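Local coordinates for DNA/RNA-binding protein Alba (Thermoplasma volcanium, PDB 4Z9E) that binds double-stranded DNA, probably without sequence preference and helping to compact it, and is acetylated by the acetyltransferase Ard1, at the interface of chains A and B. Coordinates in Å, arbitrary orientation; residue numbers count along the deposited sequence, not the author numbering. Chains: chain A/B, DNA/RNA-binding protein Alba.

Contact 1: the interface of chains A and B. Residues chain A 41-42, 45-46, 66, 85; chain B 38-42, 45, 66, 81.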
ATOM      1  N   ILE A  41      -6.236  -2.246  -2.474  1.00 50.96           N
ATOM      2  CA  ILE A  41      -4.829  -1.890  -2.262  1.00 45.40           C
ATOM      3  C   ILE A  41      -4.012  -3.075  -1.695  1.00 49.14           C
ATOM      4  O   ILE A  41      -2.857  -3.285  -2.091  1.00 52.50           O
ATOM      5  CB  ILE A  41      -4.712  -0.629  -1.384  1.00 44.59           C
ATOM      6  CG1 ILE A  41      -5.216   0.587  -2.175  1.00 46.56           C
ATOM      7  CG2 ILE A  41      -3.290  -0.405  -0.881  1.00 40.20           C
ATOM      8  CD1 ILE A  41      -5.325   1.852  -1.354  1.00 43.95           C
ATOM      9  N   SER A  42      -4.616  -3.865  -0.807  1.00 44.79           N
ATOM     10  CA  SER A  42      -3.996  -5.097  -0.336  1.00 47.77           C
ATOM     11  C   SER A  42      -3.685  -6.054  -1.475  1.00 48.56           C
ATOM     12  O   SER A  42      -2.604  -6.645  -1.550  1.00 49.56           O
ATOM     13  CB  SER A  42      -4.932  -5.785   0.653  1.00 43.60           C
ATOM     14  OG  SER A  42      -4.777  -5.203   1.920  1.00 51.09           O
ATOM     15  N   VAL A  45      -0.782  -5.008  -3.828  1.00 43.04           N
ATOM     16  CA  VAL A  45       0.511  -5.350  -3.213  1.00 42.26           C
ATOM     17  C   VAL A  45       0.816  -6.833  -3.390  1.00 40.19           C
ATOM     18  O   VAL A  45       1.907  -7.173  -3.840  1.00 44.78           O
ATOM     19  CB  VAL A  45       0.596  -4.952  -1.718  1.00 44.79           C
ATOM     20  CG1 VAL A  45       1.939  -5.373  -1.123  1.00 43.48           C
ATOM     21  CG2 VAL A  45       0.454  -3.438  -1.564  1.00 43.25           C
ATOM     22  N   ASP A  46      -0.144  -7.701  -3.071  1.00 38.86           N
ATOM     23  CA  ASP A  46      -0.041  -9.134  -3.396  1.00 44.54           C
ATOM     24  C   ASP A  46       0.377  -9.412  -4.851  1.00 47.10           C
ATOM     25  O   ASP A  46       1.313 -10.204  -5.092  1.00 50.33           O
ATOM     26  CB  ASP A  46      -1.357  -9.892  -3.116  1.00 47.05           C
ATOM     27  CG  ASP A  46      -1.758  -9.913  -1.632  1.00 61.41           C
ATOM     28  OD1 ASP A  46      -0.933  -9.621  -0.717  1.00 60.11           O
ATOM     29  OD2 ASP A  46      -2.944 -10.243  -1.381  1.00 64.46           O
ATOM     30  N   LEU A  66       1.273   6.862  -3.245  1.00 46.56           N
ATOM     31  CA  LEU A  66       0.023   6.809  -2.519  1.00 47.29           C
ATOM     32  C   LEU A  66      -0.725   8.127  -2.681  1.00 50.90           C
ATOM     33  O   LEU A  66      -0.116   9.180  -2.557  1.00 57.03           O
ATOM     34  CB  LEU A  66       0.270   6.520  -1.050  1.00 43.21           C
ATOM     35  CG  LEU A  66       1.009   5.213  -0.751  1.00 46.90           C
ATOM     36  CD1 LEU A  66       1.245   4.998   0.741  1.00 46.08           C
ATOM     37  CD2 LEU A  66       0.225   4.041  -1.287  1.00 43.30           C
ATOM     38  N   ILE A  85       1.739   1.289  -8.353  1.00 53.24           N
ATOM     39  CA  ILE A  85       3.036   0.586  -8.254  1.00 53.33           C
ATOM     40  C   ILE A  85       3.644   0.393  -9.647  1.00 56.59           C
ATOM     41  O   ILE A  85       3.029  -0.229 -10.534  1.00 58.92           O
ATOM     42  CB  ILE A  85       2.907  -0.800  -7.570  1.00 51.88           C
ATOM     43  CG1 ILE A  85       2.182  -0.703  -6.233  1.00 51.42           C
ATOM     44  CG2 ILE A  85       4.267  -1.434  -7.340  1.00 48.87           C
ATOM     45  CD1 ILE A  85       1.620  -2.030  -5.757  1.00 45.82           C
TER
ATOM     46  N   GLY B  38      -1.202  -7.609   5.362  1.00 48.08           N
ATOM     47  CA  GLY B  38      -2.463  -8.198   4.949  1.00 45.30           C
ATOM     48  C   GLY B  38      -3.538  -7.199   4.553  1.00 49.44           C
ATOM     49  O   GLY B  38      -3.278  -6.185   3.911  1.00 48.13           O
ATOM     50  N   LYS B  39      -4.757  -7.489   4.970  1.00 49.84           N
ATOM     51  CA  LYS B  39      -5.906  -6.691   4.643  1.00 52.74           C
ATOM     52  C   LYS B  39      -5.711  -5.232   5.093  1.00 54.22           C
ATOM     53  O   LYS B  39      -6.181  -4.296   4.416  1.00 58.16           O
ATOM     54  CB  LYS B  39      -7.154  -7.321   5.270  1.00 58.54           C
ATOM     55  CG  LYS B  39      -8.291  -6.359   5.575  1.00 73.10           C
ATOM     56  CD  LYS B  39      -9.642  -7.061   5.695  1.00 86.97           C
ATOM     57  CE  LYS B  39     -10.711  -6.113   6.237  1.00 94.64           C
ATOM     58  NZ  LYS B  39     -10.859  -4.866   5.423  1.00100.61           N
ATOM     59  N   THR B  40      -4.998  -5.027   6.196  1.00 45.64           N
ATOM     60  CA  THR B  40      -4.979  -3.695   6.790  1.00 48.49           C
ATOM     61  C   THR B  40      -3.940  -2.780   6.153  1.00 45.99           C
ATOM     62  O   THR B  40      -3.745  -1.638   6.571  1.00 44.46           O
ATOM     63  CB  THR B  40      -4.890  -3.690   8.332  1.00 47.84           C
ATOM     64  OG1 THR B  40      -3.691  -4.330   8.732  1.00 51.80           O
ATOM     65  CG2 THR B  40      -6.098  -4.382   8.970  1.00 48.53           C
ATOM     66  N   ILE B  41      -3.301  -3.273   5.103  1.00 45.42           N
ATOM     67  CA  ILE B  41      -2.488  -2.411   4.281  1.00 42.66           C
ATOM     68  C   ILE B  41      -3.365  -1.238   3.810  1.00 44.08           C
ATOM     69  O   ILE B  41      -2.912  -0.090   3.802  1.00 45.40           O
ATOM     70  CB  ILE B  41      -1.795  -3.187   3.135  1.00 43.63           C
ATOM     71  CG1 ILE B  41      -0.666  -4.078   3.716  1.00 45.07           C
ATOM     72  CG2 ILE B  41      -1.252  -2.233   2.070  1.00 41.16           C
ATOM     73  CD1 ILE B  41       0.043  -4.960   2.698  1.00 41.36           C
ATOM     74  N   SER B  42      -4.632  -1.500   3.501  1.00 43.82           N
ATOM     75  CA  SER B  42      -5.552  -0.418   3.125  1.00 46.37           C
ATOM     76  C   SER B  42      -5.629   0.630   4.216  1.00 47.51           C
ATOM     77  O   SER B  42      -5.596   1.839   3.958  1.00 43.93           O
ATOM     78  CB  SER B  42      -6.948  -0.964   2.873  1.00 45.14           C
ATOM     79  OG  SER B  42      -7.005  -1.577   1.602  1.00 48.27           O
ATOM     80  N   VAL B  45      -2.590   2.990   4.544  1.00 43.41           N
ATOM     81  CA  VAL B  45      -2.572   4.058   3.547  1.00 44.47           C
ATOM     82  C   VAL B  45      -3.531   5.161   3.979  1.00 41.93           C
ATOM     83  O   VAL B  45      -3.186   6.330   3.919  1.00 40.83           O
ATOM     84  CB  VAL B  45      -2.889   3.524   2.137  1.00 46.72           C
ATOM     85  CG1 VAL B  45      -3.056   4.662   1.149  1.00 44.60           C
ATOM     86  CG2 VAL B  45      -1.769   2.586   1.677  1.00 43.46           C
ATOM     87  N   LEU B  66       7.437  -2.161   0.194  1.00 52.18           N
ATOM     88  CA  LEU B  66       6.540  -3.316   0.112  1.00 51.19           C
ATOM     89  C   LEU B  66       7.341  -4.615   0.275  1.00 57.17           C
ATOM     90  O   LEU B  66       8.397  -4.793  -0.316  1.00 65.66           O
ATOM     91  CB  LEU B  66       5.816  -3.327  -1.225  1.00 46.86           C
ATOM     92  CG  LEU B  66       4.980  -2.088  -1.565  1.00 49.79           C
ATOM     93  CD1 LEU B  66       4.327  -2.175  -2.950  1.00 52.90           C
ATOM     94  CD2 LEU B  66       3.939  -1.824  -0.497  1.00 46.33           C
ATOM     95  N   SER B  81       1.484 -10.005   2.478  1.00 51.05           N
ATOM     96  CA  SER B  81       2.103  -8.741   2.068  1.00 46.45           C
ATOM     97  C   SER B  81       2.244  -7.794   3.264  1.00 46.86           C
ATOM     98  O   SER B  81       1.414  -7.812   4.194  1.00 48.37           O
ATOM     99  CB  SER B  81       1.233  -8.068   1.005  1.00 50.80           C
ATOM    100  OG  SER B  81       1.160  -8.833  -0.193  1.00 47.50           O
TER
HETATM  101  O   HOH W   1      -1.314 -10.179   1.903  1.00 61.31           O
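The hydroxyl OG of A:Ser42 is the best-held polar atom here, gripped by two backbone carbonyls of the partner chain. It donates to O of B:Gly38 at 2.7 Å and makes a weaker bond to O of B:Lys39. The first bond meets the carbonyl at 125° from above its plane, 32° out of it, so the hydroxyl comes in obliquely. OG lies anti to the carbonyl carbon of its own residue (chi1 -82°), which turns it from the first turn of helix 41-55 toward the 3-10 turn 38-40 of chain B. An alanine here would probably loosen the seat of that turn, since both carbonyls would lose this hydroxyl donor. Close by lies the two-fold centre of the dimer interface, where A:Ile41 and B:Ile41 cross obliquely, branch against branch, their CG2 methyls 4.0 Å apart. Each CG2 stands anti to the backbone N, while CG1 lies anti to the carbonyl carbon, beside the backbone N. Around this pair the aliphatic packing spreads outward. CG2 of A:Val45 points tip to tip at B:Ile41 and meets CD2 of B:Leu66 at 4.0 Å; the twin pairing brings CD2 of A:Leu66 to CG2 of B:Val45 at 3.9 Å. B:Leu66 extends its other methyl, CD1, end-on to CD1 of A:Ile85. CG1 of A:Val45, anti to the backbone N, presses on CB of B:Ser81 at 3.5 Å. Next to it the contact turns polar, where a water joins the A:Asp46 carboxylate to strand 77-88: the water oxygen is 2.7 Å from OD1 of A:Asp46 and 2.9 Å from the backbone N of B:Ser81.

Contact 2: the interface of chains A and B. Residues chain A 49, 52-53, 61, 64; chain B 65-68, 81.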
ATOM      1  N   GLU A  49       3.894  -8.617  -5.354  1.00 47.51           N
ATOM      2  CA  GLU A  49       4.827  -9.418  -4.577  1.00 52.59           C
ATOM      3  C   GLU A  49       4.922 -10.850  -5.100  1.00 53.31           C
ATOM      4  O   GLU A  49       6.001 -11.429  -5.150  1.00 52.66           O
ATOM      5  CB  GLU A  49       4.478  -9.378  -3.098  1.00 52.12           C
ATOM      6  CG  GLU A  49       4.944  -8.093  -2.449  1.00 52.96           C
ATOM      7  CD  GLU A  49       6.425  -8.146  -2.117  1.00 57.81           C
ATOM      8  OE1 GLU A  49       6.814  -9.058  -1.373  1.00 59.76           O
ATOM      9  OE2 GLU A  49       7.217  -7.304  -2.593  1.00 61.96           O
ATOM     10  N   ARG A  52       7.108 -10.823  -8.337  1.00 57.20           N
ATOM     11  CA  ARG A  52       8.566 -10.769  -8.200  1.00 60.72           C
ATOM     12  C   ARG A  52       9.174 -11.928  -7.399  1.00 55.20           C
ATOM     13  O   ARG A  52      10.385 -12.091  -7.360  1.00 59.94           O
ATOM     14  CB  ARG A  52       8.987  -9.436  -7.615  1.00 58.48           C
ATOM     15  CG  ARG A  52       8.512  -9.248  -6.200  1.00 70.64           C
ATOM     16  CD  ARG A  52       8.573  -7.775  -5.853  1.00 77.99           C
ATOM     17  NE  ARG A  52       9.957  -7.362  -5.688  1.00 84.34           N
ATOM     18  CZ  ARG A  52      10.615  -7.426  -4.536  1.00 87.75           C
ATOM     19  NH1 ARG A  52      10.005  -7.875  -3.433  1.00 84.44           N
ATOM     20  NH2 ARG A  52      11.883  -7.030  -4.490  1.00 94.34           N
ATOM     21  N   HIS A  53       8.331 -12.732  -6.774  1.00 56.94           N
ATOM     22  CA  HIS A  53       8.807 -13.896  -6.057  1.00 68.38           C
ATOM     23  C   HIS A  53       8.786 -15.132  -6.909  1.00 70.71           C
ATOM     24  O   HIS A  53       9.764 -15.854  -7.011  1.00 79.41           O
ATOM     25  CB  HIS A  53       8.007 -14.078  -4.773  1.00 71.09           C
ATOM     26  CG  HIS A  53       8.519 -13.236  -3.629  1.00 78.42           C
ATOM     27  ND1 HIS A  53       8.842 -11.929  -3.778  1.00 81.24           N
ATOM     28  CD2 HIS A  53       8.788 -13.559  -2.304  1.00 80.41           C
ATOM     29  CE1 HIS A  53       9.285 -11.440  -2.611  1.00 77.45           C
ATOM     30  NE2 HIS A  53       9.255 -12.437  -1.706  1.00 92.39           N
ATOM     31  N   TYR A  61      10.989  -2.548  -7.904  1.00 58.65           N
ATOM     32  CA  TYR A  61      10.056  -1.438  -7.712  1.00 57.41           C
ATOM     33  C   TYR A  61      10.677  -0.164  -8.266  1.00 56.79           C
ATOM     34  O   TYR A  61      11.691   0.287  -7.765  1.00 56.88           O
ATOM     35  CB  TYR A  61       9.695  -1.274  -6.227  1.00 52.87           C
ATOM     36  CG  TYR A  61       8.830  -2.397  -5.703  1.00 50.92           C
ATOM     37  CD1 TYR A  61       7.583  -2.630  -6.243  1.00 53.69           C
ATOM     38  CD2 TYR A  61       9.282  -3.246  -4.695  1.00 52.90           C
ATOM     39  CE1 TYR A  61       6.793  -3.665  -5.799  1.00 57.06           C
ATOM     40  CE2 TYR A  61       8.498  -4.289  -4.237  1.00 55.58           C
ATOM     41  CZ  TYR A  61       7.246  -4.494  -4.793  1.00 60.23           C
ATOM     42  OH  TYR A  61       6.427  -5.526  -4.367  1.00 62.14           O
ATOM     43  N   ILE A  64       6.508   3.777  -5.973  1.00 52.62           N
ATOM     44  CA  ILE A  64       5.212   3.546  -5.373  1.00 51.02           C
ATOM     45  C   ILE A  64       4.608   4.902  -5.002  1.00 54.29           C
ATOM     46  O   ILE A  64       5.236   5.670  -4.279  1.00 53.29           O
ATOM     47  CB  ILE A  64       5.344   2.654  -4.125  1.00 47.57           C
ATOM     48  CG1 ILE A  64       5.976   1.318  -4.494  1.00 49.67           C
ATOM     49  CG2 ILE A  64       3.983   2.404  -3.508  1.00 44.23           C
ATOM     50  CD1 ILE A  64       6.839   0.705  -3.410  1.00 47.49           C
TER
ATOM     51  N   ARG B  65       8.015   1.021   1.468  1.00 56.83           N
ATOM     52  CA  ARG B  65       8.600  -0.293   1.247  1.00 54.12           C
ATOM     53  C   ARG B  65       7.496  -1.361   1.251  1.00 49.05           C
ATOM     54  O   ARG B  65       6.696  -1.437   2.176  1.00 49.80           O
ATOM     55  CB  ARG B  65       9.694  -0.572   2.309  1.00 59.15           C
ATOM     56  CG  ARG B  65      10.476  -1.883   2.144  1.00 80.19           C
ATOM     57  CD  ARG B  65      11.591  -1.805   1.080  1.00 95.34           C
ATOM     58  NE  ARG B  65      12.092  -3.121   0.633  1.00 99.69           N
ATOM     59  CZ  ARG B  65      11.881  -3.661  -0.574  1.00 97.14           C
ATOM     60  NH1 ARG B  65      11.171  -3.019  -1.504  1.00 94.41           N
ATOM     61  NH2 ARG B  65      12.383  -4.858  -0.851  1.00 88.07           N
ATOM     62  N   LEU B  66       7.437  -2.161   0.194  1.00 52.18           N
ATOM     63  CA  LEU B  66       6.540  -3.316   0.112  1.00 51.19           C
ATOM     64  C   LEU B  66       7.341  -4.615   0.275  1.00 57.17           C
ATOM     65  O   LEU B  66       8.397  -4.793  -0.316  1.00 65.66           O
ATOM     66  CB  LEU B  66       5.816  -3.327  -1.225  1.00 46.86           C
ATOM     67  CG  LEU B  66       4.980  -2.088  -1.565  1.00 49.79           C
ATOM     68  CD1 LEU B  66       4.327  -2.175  -2.950  1.00 52.90           C
ATOM     69  CD2 LEU B  66       3.939  -1.824  -0.497  1.00 46.33           C
ATOM     70  N   ASP B  67       6.845  -5.525   1.089  1.00 57.15           N
ATOM     71  CA  ASP B  67       7.555  -6.757   1.335  1.00 55.21           C
ATOM     72  C   ASP B  67       6.549  -7.888   1.482  1.00 54.74           C
ATOM     73  O   ASP B  67       5.331  -7.696   1.313  1.00 50.94           O
ATOM     74  CB  ASP B  67       8.441  -6.628   2.589  1.00 63.05           C
ATOM     75  CG  ASP B  67       9.701  -7.528   2.536  1.00 76.49           C
ATOM     76  OD1 ASP B  67       9.745  -8.500   1.750  1.00 80.36           O
ATOM     77  OD2 ASP B  67      10.662  -7.268   3.291  1.00 82.58           O
ATOM     78  N   THR B  68       7.083  -9.076   1.751  1.00 53.91           N
ATOM     79  CA  THR B  68       6.316 -10.238   2.109  1.00 50.76           C
ATOM     80  C   THR B  68       6.843 -10.676   3.465  1.00 57.06           C
ATOM     81  O   THR B  68       8.043 -10.595   3.737  1.00 55.20           O
ATOM     82  CB  THR B  68       6.479 -11.363   1.064  1.00 50.76           C
ATOM     83  OG1 THR B  68       6.006 -10.901  -0.211  1.00 54.50           O
ATOM     84  CG2 THR B  68       5.648 -12.599   1.441  1.00 51.11           C
ATOM     85  N   SER B  81       1.484 -10.005   2.478  1.00 51.05           N
ATOM     86  CA  SER B  81       2.103  -8.741   2.068  1.00 46.45           C
ATOM     87  C   SER B  81       2.244  -7.794   3.264  1.00 46.86           C
ATOM     88  O   SER B  81       1.414  -7.812   4.194  1.00 48.37           O
ATOM     89  CB  SER B  81       1.233  -8.068   1.005  1.00 50.80           C
ATOM     90  OG  SER B  81       1.160  -8.833  -0.193  1.00 47.50           O
TER
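In this Alba-family dimer, the later turns of helix 41-55 and the start of strand 60-69 of chain A face strand 60-72 of chain B. The carboxylate of A:Glu49 lies at the junction. Its side chain folds at chi2 (-80°), which turns the acid along the partner strand, sliding past B:Thr68 in the opposite direction. OE2 is held from its own chain by two donors. The phenol OH of A:Tyr61 reaches its anti lone pair at 2.6 Å, with OE2 in the plane of the ring at its edge. NH1 of A:Arg52 adds a salt bridge at 3.0 Å, coming from above the carboxylate plane. CE2 of A:Tyr61 sits 3.6 Å above one face of this guanidinium, offset toward its rim. The two donors on OE2 would probably favour the ionised acid and help to fix its rotation. The other oxygen, OE1, is directed to OG1 of B:Thr68, a hydroxyl partner modelled too close for its length to carry meaning. A:His53 comes tip to tip at the same threonine, with NE2 3.9 Å from OG1 of B:Thr68. One residue back, B:Asp67 turns its carboxylate onto its own strand, OD1 accepting from the backbone N of B:Thr68 at 2.7 Å. Toward the strand's beginning, A:Tyr61 crosses B:Leu66 at about a right angle, CZ lying 4.0 Å from CB of the leucine. CD1 of A:Ile64 meets CG of that leucine at 3.8 Å, end to end. B:Arg65, bent at chi2 (80°), brings NH1 to 3.7 Å from CD2 of A:Tyr61, with the guanidinium and ring planes 72° apart, an edge contact instead of a stack.

The C-alpha centres of contact 1 and contact 2 are about 9 Å apart, and, sharing residues, they adjoin as parts of one interface. Both draw on helix 41-55 of chain A: its first turns serve contact 1, its later turns contact 2. B:Leu66 and B:Ser81 belong to both, so two strands of chain B span the join. The leucine is the clearest shared element, its side chain divided between the aliphatic centre and the tyrosine-bearing flank. Because the interface is two-fold symmetric, each contact recurs with the chains exchanged, so the central core is flanked on either side by a mixed polar and apolar cluster, consistent with a stable Alba dimer.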